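Local coordinates for protein chintase (Rhizomucor miehei, PDB 5YUQ) that hydrolyses the beta-1,4 linkages of chitin as a fungal family 18 glycoside hydrolase, probably threading the substrate through an active-site tunnel, at residues A[73-76]-A[77-80]. Sequence-based numbering, arbitrary orientation.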
loop_
_atom_site.group_PDB
_atom_site.type_symbol
_atom_site.label_atom_id
_atom_site.label_comp_id
_atom_site.label_asym_id
_atom_site.label_seq_id
_atom_site.Cartn_x
_atom_site.Cartn_y
_atom_site.Cartn_z
ATOM N N PHE A 73 7.186 -13.969 -8.691
ATOM C CA PHE A 73 5.787 -14.220 -9.061
ATOM C C PHE A 73 5.641 -14.613 -10.535
ATOM O O PHE A 73 4.998 -15.612 -10.858
ATOM C CB PHE A 73 4.918 -12.988 -8.801
ATOM C CG PHE A 73 4.394 -12.872 -7.389
ATOM C CD1 PHE A 73 3.343 -13.662 -6.956
ATOM C CD2 PHE A 73 4.914 -11.924 -6.527
ATOM C CE1 PHE A 73 2.843 -13.533 -5.659
ATOM C CE2 PHE A 73 4.419 -11.792 -5.236
ATOM C CZ PHE A 73 3.390 -12.592 -4.805
ATOM N N SER A 74 6.231 -13.832 -11.433
ATOM C CA SER A 74 6.069 -14.110 -12.860
ATOM C C SER A 74 6.614 -15.482 -13.229
ATOM O O SER A 74 5.918 -16.267 -13.862
ATOM C CB SER A 74 6.743 -13.027 -13.700
ATOM O OG SER A 74 6.574 -13.304 -15.087
ATOM N N ASP A 75 7.845 -15.775 -12.817
ATOM C CA ASP A 75 8.443 -17.082 -13.089
ATOM C C ASP A 75 7.625 -18.217 -12.488
ATOM O O ASP A 75 7.401 -19.239 -13.133
ATOM C CB ASP A 75 9.870 -17.147 -12.536
ATOM C CG ASP A 75 10.845 -16.297 -13.320
ATOM O OD1 ASP A 75 10.525 -15.899 -14.462
ATOM O OD2 ASP A 75 11.946 -16.028 -12.789
ATOM N N LEU A 76 7.186 -18.039 -11.245
ATOM C CA LEU A 76 6.435 -19.079 -10.561
ATOM C C LEU A 76 5.153 -19.428 -11.300
ATOM O O LEU A 76 4.823 -20.600 -11.446
ATOM C CB LEU A 76 6.115 -18.662 -9.124
ATOM C CG LEU A 76 7.302 -18.639 -8.155
ATOM C CD1 LEU A 76 6.884 -18.073 -6.795
ATOM C CD2 LEU A 76 7.871 -20.038 -7.984
ATOM N N LEU A 77 4.442 -18.415 -11.786
ATOM C CA LEU A 77 3.111 -18.655 -12.352
ATOM C C LEU A 77 3.098 -19.036 -13.832
ATOM O O LEU A 77 2.097 -19.556 -14.313
ATOM C CB LEU A 77 2.192 -17.452 -12.126
ATOM C CG LEU A 77 2.028 -17.020 -10.667
ATOM C CD1 LEU A 77 1.006 -15.898 -10.562
ATOM C CD2 LEU A 77 1.617 -18.206 -9.817
ATOM N N LYS A 78 4.204 -18.798 -14.535
ATOM C CA LYS A 78 4.255 -19.040 -15.985
ATOM C C LYS A 78 4.668 -20.468 -16.325
ATOM O O LYS A 78 4.596 -20.882 -17.481
ATOM C CB LYS A 78 5.177 -18.028 -16.682
ATOM C CG LYS A 78 6.672 -18.329 -16.575
ATOM C CD LYS A 78 7.484 -17.260 -17.293
ATOM C CE LYS A 78 8.967 -17.583 -17.279
ATOM N NZ LYS A 78 9.748 -16.533 -17.993
ATOM N N SER A 79 5.098 -21.219 -15.316
ATOM C CA SER A 79 5.404 -22.635 -15.485
ATOM C C SER A 79 4.374 -23.443 -14.719
ATOM O O SER A 79 4.100 -23.151 -13.560
ATOM C CB SER A 79 6.806 -22.935 -14.960
ATOM O OG SER A 79 6.961 -24.317 -14.709
ATOM N N SER A 80 3.809 -24.457 -15.371
ATOM C CA SER A 80 2.748 -25.262 -14.775
ATOM C C SER A 80 3.181 -25.942 -13.476
ATOM O O SER A 80 2.441 -25.952 -12.494
ATOM C CB SER A 80 2.262 -26.311 -15.777
ATOM O OG SER A 80 1.077 -26.933 -15.325
HETATM O O HOH W 1 9.009 -14.482 -16.062
#
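With CG wedged between its backbone N and carbonyl carbon (chi1 79°) and every later bond extended, Lys78 runs back alongside Asp75, whose CG lies anti to the carbonyl carbon (chi1 -71°). The two side chains point the same way, and the resulting salt bridge is long, Lys78 NZ standing 3.7 Å from Asp75 OD1. One water bridges the two ends: it accepts from Lys78 NZ at 2.9 Å and lies 2.6 Å from Asp75 OD1, within bonding distance also of Ser74 OG, which bonds to Asp124 at the start of helix 124-139. On the buried flank, Leu77 lays its CG 3.3 Å from Phe73 O and reaches Phe83, Phe86 and Leu131 of the neighbouring helices, while the Phe73 ring stacks on Trp106. Leu77 N bonds to Phe73 O at 3.0 Å (N-H...O 151°), whereas the bond from Lys78 N to Ser74 O is weak. Ser79 stands at the N-cap of helix 80-97, and Ser82 OG lies within bonding reach of both Leu76 O and Ser79 O. This i to i+3 pair and the buried Leu77 give helix 73-78 a polar and an apolar side, just before helix 80-97, an outer helix of the family 18 TIM barrel.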